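Local coordinates for putative DNA-binding protein (Bacteroides fragilis, PDB 3BS3), which probably binds DNA as a small all-helical helix-turn-helix protein of the XRE (Cro/C1-type) family, at residues R24-L29 with N38-W43; A30-K35 with A59-V64. All coordinates share one frame; numbering follows the deposited sequence.

Interaction 1 of 2, residues R24-L29 with N38-W43. With SO4 (sulfate ion), chain B.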
loop_
_atom_site.group_PDB
_atom_site.type_symbol
_atom_site.label_atom_id
_atom_site.label_comp_id
_atom_site.label_asym_id
_atom_site.label_seq_id
_atom_site.Cartn_x
_atom_site.Cartn_y
_atom_site.Cartn_z
ATOM N N ARG A 24 -7.199 -19.449 6.721
ATOM C CA ARG A 24 -7.362 -19.303 5.261
ATOM C C ARG A 24 -6.013 -19.554 4.616
ATOM O O ARG A 24 -4.974 -19.380 5.280
ATOM C CB ARG A 24 -7.817 -17.880 4.886
ATOM C CG ARG A 24 -9.211 -17.504 5.357
ATOM C CD ARG A 24 -10.330 -18.303 4.678
ATOM N NE ARG A 24 -11.568 -17.534 4.819
ATOM C CZ ARG A 24 -12.761 -17.904 4.349
ATOM N NH1 ARG A 24 -12.932 -19.066 3.711
ATOM N NH2 ARG A 24 -13.787 -17.080 4.506
ATOM N N THR A 25 -6.027 -19.947 3.346
ATOM C CA THR A 25 -4.786 -20.254 2.628
ATOM C C THR A 25 -4.460 -19.187 1.586
ATOM O O THR A 25 -5.338 -18.418 1.157
ATOM C CB THR A 25 -4.872 -21.591 1.845
ATOM O OG1 THR A 25 -5.960 -21.532 0.905
ATOM C CG2 THR A 25 -5.031 -22.777 2.792
ATOM N N ASN A 26 -3.203 -19.180 1.147
ATOM C CA ASN A 26 -2.795 -18.331 0.035
ATOM C C ASN A 26 -3.663 -18.575 -1.204
ATOM O O ASN A 26 -4.102 -17.616 -1.845
ATOM C CB ASN A 26 -1.332 -18.597 -0.333
ATOM C CG ASN A 26 -0.338 -18.018 0.678
ATOM O OD1 ASN A 26 -0.703 -17.373 1.664
ATOM N ND2 ASN A 26 0.943 -18.254 0.422
ATOM N N ARG A 27 -3.937 -19.852 -1.515
ATOM C CA ARG A 27 -4.744 -20.213 -2.685
ATOM C C ARG A 27 -6.128 -19.580 -2.616
ATOM O O ARG A 27 -6.613 -19.016 -3.594
ATOM C CB ARG A 27 -4.891 -21.736 -2.808
ATOM C CG ARG A 27 -5.766 -22.161 -3.988
ATOM C CD ARG A 27 -6.810 -23.176 -3.568
ATOM N NE ARG A 27 -6.352 -24.557 -3.723
ATOM C CZ ARG A 27 -6.970 -25.620 -3.210
ATOM N NH1 ARG A 27 -6.475 -26.831 -3.412
ATOM N NH2 ARG A 27 -8.072 -25.477 -2.484
ATOM N N TRP A 28 -6.757 -19.675 -1.443
ATOM C CA TRP A 28 -8.082 -19.117 -1.264
ATOM C C TRP A 28 -8.057 -17.610 -1.513
ATOM O O TRP A 28 -8.895 -17.065 -2.240
ATOM C CB TRP A 28 -8.596 -19.437 0.146
ATOM C CG TRP A 28 -9.947 -18.838 0.391
ATOM C CD1 TRP A 28 -11.160 -19.378 0.037
ATOM C CD2 TRP A 28 -10.226 -17.567 0.973
ATOM N NE1 TRP A 28 -12.173 -18.524 0.387
ATOM C CE2 TRP A 28 -11.637 -17.411 0.971
ATOM C CE3 TRP A 28 -9.429 -16.555 1.529
ATOM C CZ2 TRP A 28 -12.268 -16.281 1.489
ATOM C CZ3 TRP A 28 -10.066 -15.413 2.054
ATOM C CH2 TRP A 28 -11.471 -15.294 2.018
ATOM N N LEU A 29 -7.068 -16.944 -0.932
ATOM C CA LEU A 29 -7.013 -15.486 -1.045
ATOM C C LEU A 29 -6.794 -15.073 -2.504
ATOM O O LEU A 29 -7.451 -14.168 -3.006
ATOM C CB LEU A 29 -5.927 -14.914 -0.134
ATOM C CG LEU A 29 -5.821 -13.381 -0.161
ATOM C CD1 LEU A 29 -7.140 -12.711 0.268
ATOM C CD2 LEU A 29 -4.634 -12.902 0.712
ATOM N N ASN A 38 1.230 -16.982 -6.725
ATOM C CA ASN A 38 2.585 -16.431 -6.600
ATOM C C ASN A 38 2.561 -15.001 -6.037
ATOM O O ASN A 38 3.334 -14.664 -5.134
ATOM C CB ASN A 38 3.317 -16.420 -7.938
ATOM C CG ASN A 38 4.775 -15.972 -7.806
ATOM O OD1 ASN A 38 5.540 -16.558 -7.044
ATOM N ND2 ASN A 38 5.156 -14.935 -8.545
ATOM N N THR A 39 1.698 -14.165 -6.605
ATOM C CA THR A 39 1.542 -12.784 -6.111
ATOM C C THR A 39 1.230 -12.759 -4.612
ATOM O O THR A 39 1.886 -12.040 -3.864
ATOM C CB THR A 39 0.496 -11.991 -6.923
ATOM O OG1 THR A 39 0.933 -11.851 -8.276
ATOM C CG2 THR A 39 0.326 -10.585 -6.362
ATOM N N ILE A 40 0.243 -13.546 -4.175
ATOM C CA ILE A 40 -0.130 -13.588 -2.752
ATOM C C ILE A 40 1.022 -14.105 -1.911
ATOM O O ILE A 40 1.314 -13.566 -0.846
ATOM C CB ILE A 40 -1.364 -14.510 -2.541
ATOM C CG1 ILE A 40 -2.566 -13.962 -3.309
ATOM C CG2 ILE A 40 -1.677 -14.710 -1.058
ATOM C CD1 ILE A 40 -2.887 -12.543 -3.051
ATOM N N SER A 41 1.698 -15.146 -2.402
ATOM C CA SER A 41 2.808 -15.725 -1.650
ATOM C C SER A 41 3.910 -14.687 -1.440
ATOM O O SER A 41 4.514 -14.634 -0.366
ATOM C CB SER A 41 3.363 -16.990 -2.327
ATOM O OG SER A 41 4.148 -16.683 -3.467
ATOM N N ARG A 42 4.159 -13.864 -2.458
ATOM C CA ARG A 42 5.178 -12.816 -2.367
ATOM C C ARG A 42 4.761 -11.706 -1.392
ATOM O O ARG A 42 5.603 -11.150 -0.683
ATOM C CB ARG A 42 5.503 -12.252 -3.739
ATOM C CG ARG A 42 6.358 -13.236 -4.577
ATOM C CD ARG A 42 6.586 -12.717 -5.967
ATOM N NE ARG A 42 7.352 -11.470 -5.972
ATOM C CZ ARG A 42 8.679 -11.383 -5.862
ATOM N NH1 ARG A 42 9.434 -12.464 -5.731
ATOM N NH2 ARG A 42 9.259 -10.191 -5.885
ATOM N N TRP A 43 3.479 -11.387 -1.351
ATOM C CA TRP A 43 3.002 -10.489 -0.296
ATOM C C TRP A 43 3.228 -11.146 1.070
ATOM O O TRP A 43 3.699 -10.492 2.016
ATOM C CB TRP A 43 1.508 -10.188 -0.433
ATOM C CG TRP A 43 1.133 -9.435 -1.659
ATOM C CD1 TRP A 43 1.981 -8.861 -2.562
ATOM C CD2 TRP A 43 -0.187 -9.167 -2.114
ATOM N NE1 TRP A 43 1.266 -8.250 -3.569
ATOM C CE2 TRP A 43 -0.070 -8.426 -3.315
ATOM C CE3 TRP A 43 -1.465 -9.478 -1.621
ATOM C CZ2 TRP A 43 -1.187 -7.995 -4.048
ATOM C CZ3 TRP A 43 -2.589 -9.040 -2.350
ATOM C CH2 TRP A 43 -2.429 -8.314 -3.555
HETATM S S SO4 B . -1.583 -10.772 -10.708
HETATM O O1 SO4 B . -1.057 -10.969 -12.057
HETATM O O2 SO4 B . -3.036 -10.655 -10.783
HETATM O O3 SO4 B . -1.216 -11.911 -9.874
HETATM O O4 SO4 B . -1.018 -9.544 -10.146
#
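In the helix-turn-helix unit, Asn-26 and Leu-29 of helix 26-33 pack on Ile-40 and Ser-41 of helix 37-44. At the centre, methyl Ile-40 CG2 lies 3.9 Å from Leu-29 CD2 and 3.9 Å from Asn-26 O. CG2 is anti to the backbone N of Ile-40, with CG1 beside that N (chi1 -62°), which sends the methyl branch to helix 26-33. The side chains of Asn-26 and Ile-40 run past each other, pointing opposite ways. Asn-26 ND2 ends alongside Ser-41, 3.8 Å from its CA, in van der Waals contact. As in other XRE-family proteins, helix 37-44 is the second helix of the motif and would be the recognition helix. In the conformer given, Ser-41 OG donates a hydrogen bond to Asn-38 O (2.7 Å). That carbonyl also accepts from Arg-42 N, and there both donors approach the same face of its plane. Thr-25, just before helix 26-33, is its N-cap: Thr-25 OG1 accepts from Trp-28 N at 3.1 Å. The rim of the Trp-28 ring lies over one face of the Arg-24 guanidinium, with CZ2 3.3 Å above its centre. A sulfate, probably from the crystallisation liquor, accepts from Thr-39 OG1 and Ser-36 N.

Interaction 2 of 2, residues A30-K35 with A59-V64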
loop_
_atom_site.group_PDB
_atom_site.type_symbol
_atom_site.label_atom_id
_atom_site.label_comp_id
_atom_site.label_asym_id
_atom_site.label_seq_id
_atom_site.Cartn_x
_atom_site.Cartn_y
_atom_site.Cartn_z
ATOM N N ALA A 30 -5.876 -15.758 -3.176
ATOM C CA ALA A 30 -5.588 -15.491 -4.584
ATOM C C ALA A 30 -6.847 -15.656 -5.413
ATOM O O ALA A 30 -7.147 -14.797 -6.240
ATOM C CB ALA A 30 -4.476 -16.411 -5.091
ATOM N N GLU A 31 -7.588 -16.747 -5.186
ATOM C CA GLU A 31 -8.828 -16.994 -5.928
ATOM C C GLU A 31 -9.860 -15.887 -5.692
ATOM O O GLU A 31 -10.477 -15.396 -6.639
ATOM C CB GLU A 31 -9.393 -18.395 -5.618
ATOM C CG GLU A 31 -8.551 -19.499 -6.274
ATOM C CD GLU A 31 -8.956 -20.941 -5.932
ATOM O OE1 GLU A 31 -9.774 -21.175 -5.015
ATOM O OE2 GLU A 31 -8.402 -21.847 -6.587
ATOM N N GLN A 32 -10.026 -15.478 -4.434
ATOM C CA GLN A 32 -10.964 -14.395 -4.113
ATOM C C GLN A 32 -10.584 -13.058 -4.742
ATOM O O GLN A 32 -11.452 -12.250 -5.075
ATOM C CB GLN A 32 -11.098 -14.232 -2.600
ATOM C CG GLN A 32 -11.746 -15.419 -1.952
ATOM C CD GLN A 32 -13.179 -15.595 -2.415
ATOM O OE1 GLN A 32 -13.990 -14.663 -2.336
ATOM N NE2 GLN A 32 -13.491 -16.769 -2.909
HETATM N N MSE A 33 -9.291 -12.834 -4.929
HETATM C CA MSE A 33 -8.871 -11.552 -5.462
HETATM C C MSE A 33 -8.573 -11.506 -6.933
HETATM O O MSE A 33 -8.295 -10.427 -7.483
HETATM C CB MSE A 33 -7.679 -11.092 -4.708
HETATM C CG MSE A 33 -8.075 -10.744 -3.351
HETATM SE SE MSE A 33 -6.446 -10.257 -2.645
HETATM C CE MSE A 33 -6.313 -8.434 -3.351
ATOM N N GLY A 34 -8.677 -12.661 -7.584
ATOM C CA GLY A 34 -8.387 -12.776 -9.019
ATOM C C GLY A 34 -6.919 -12.525 -9.307
ATOM O O GLY A 34 -6.570 -11.959 -10.354
ATOM N N LYS A 35 -6.059 -12.944 -8.383
ATOM C CA LYS A 35 -4.614 -12.794 -8.534
ATOM C C LYS A 35 -3.938 -14.158 -8.517
ATOM O O LYS A 35 -4.555 -15.152 -8.092
ATOM C CB LYS A 35 -4.056 -11.897 -7.437
ATOM C CG LYS A 35 -4.663 -10.501 -7.466
ATOM C CD LYS A 35 -3.766 -9.479 -6.865
ATOM C CE LYS A 35 -4.388 -8.112 -7.004
ATOM N NZ LYS A 35 -4.249 -7.559 -8.371
ATOM N N ALA A 59 -8.394 -7.139 3.559
ATOM C CA ALA A 59 -8.960 -6.954 4.911
ATOM C C ALA A 59 -10.461 -7.304 4.920
ATOM O O ALA A 59 -10.951 -7.972 5.852
ATOM C CB ALA A 59 -8.713 -5.532 5.387
ATOM N N GLU A 60 -11.173 -6.872 3.886
ATOM C CA GLU A 60 -12.606 -7.172 3.771
ATOM C C GLU A 60 -12.804 -8.684 3.731
ATOM O O GLU A 60 -13.666 -9.235 4.451
ATOM C CB GLU A 60 -13.211 -6.503 2.533
ATOM C CG GLU A 60 -13.383 -5.007 2.711
ATOM C CD GLU A 60 -13.667 -4.248 1.419
ATOM O OE1 GLU A 60 -13.630 -4.839 0.313
ATOM O OE2 GLU A 60 -13.918 -3.032 1.522
ATOM N N LEU A 61 -11.991 -9.355 2.921
ATOM C CA LEU A 61 -12.078 -10.820 2.754
ATOM C C LEU A 61 -11.742 -11.591 4.034
ATOM O O LEU A 61 -12.327 -12.655 4.284
ATOM C CB LEU A 61 -11.160 -11.287 1.620
ATOM C CG LEU A 61 -11.599 -10.909 0.209
ATOM C CD1 LEU A 61 -10.510 -11.213 -0.778
ATOM C CD2 LEU A 61 -12.889 -11.667 -0.171
ATOM N N LEU A 62 -10.818 -11.056 4.834
ATOM C CA LEU A 62 -10.417 -11.703 6.092
ATOM C C LEU A 62 -11.213 -11.212 7.298
ATOM O O LEU A 62 -10.971 -11.669 8.427
ATOM C CB LEU A 62 -8.912 -11.542 6.331
ATOM C CG LEU A 62 -8.049 -12.201 5.250
ATOM C CD1 LEU A 62 -6.583 -11.899 5.474
ATOM C CD2 LEU A 62 -8.276 -13.725 5.177
ATOM N N ASN A 63 -12.141 -10.276 7.063
ATOM C CA ASN A 63 -12.967 -9.704 8.134
ATOM C C ASN A 63 -12.157 -9.027 9.235
ATOM O O ASN A 63 -12.438 -9.207 10.445
ATOM C CB ASN A 63 -13.894 -10.766 8.754
ATOM C CG ASN A 63 -14.848 -11.366 7.733
ATOM O OD1 ASN A 63 -15.411 -10.663 6.896
ATOM N ND2 ASN A 63 -15.016 -12.679 7.792
ATOM N N VAL A 64 -11.147 -8.253 8.817
ATOM C CA VAL A 64 -10.355 -7.463 9.766
ATOM C C VAL A 64 -10.284 -6.015 9.296
ATOM O O VAL A 64 -10.557 -5.724 8.116
ATOM C CB VAL A 64 -8.908 -8.010 9.934
ATOM C CG1 VAL A 64 -8.919 -9.452 10.480
ATOM C CG2 VAL A 64 -8.122 -7.950 8.597
#
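Leu-61 of helix 52-62 reaches across to Gln-32 and Met-33 at the end of helix 26-33. The contact joins the first helix of the helix-turn-helix to the helix that follows the motif, within the compact helical domain of the XRE family. It lies at the surface, and Gln-32 is exposed. Methyl CD1 does most of the touching. Leu-61 CD1 lies 3.6 Å from Gln-32 CB and, in the conformer given, 3.6 Å from CG of Met-33, which is modelled as selenomethionine. The other methyl, Leu-61 CD2, lies 3.9 Å from Gln-32 OE1. This is van der Waals contact, with the methyl next to the amide oxygen. Leu-61 crosses both partners at a slant. The Gln-32 chain bends at chi2 (-64°), which brings OE1 back to the leucine's CD2 methyl. In the Met-33 conformer given, CG is anti to the carbonyl carbon (chi1 -69°), beside Leu-61 CD1. The straight chi2 then carries SE and CE on to Trp-43 of helix 37-44. Leu-61 also touches Trp-28 and Leu-29 of helix 26-33. Both segments leave their helices in the same way. Gly-34 and Asn-63 each have positive phi and close a Schellman motif. Glycine suits the backbone at Gly-34, where phi is 66°. Beyond each turn the chain is tied back to the last helical turn: Lys-35 N donates to Ala-30 O at 3.0 Å, and Val-64 N donates to Ala-59 O at 3.0 Å.

In the fold
Both contacts use helix 26-33, which packs on helix 37-44 in interaction 1 and on helix 52-62 in interaction 2. Interaction 1 is partly buried, with Leu-29 and Ile-40 inside the fold and Asn-26 and Ser-41 nearer its border. Interaction 2 is a smaller surface contact between the ends of two helices. Each rests on van der Waals contact. The first mixes apolar branches with a side-chain amide and a backbone oxygen; the second is centred on one leucine. Their centres are 9 Å apart, and Leu-29 CD1 meets Leu-61 CD1 at 3.8 Å. Ala-30 CB also packs on Ile-40 CG1, at 3.6 Å, so the two contacts touch each other.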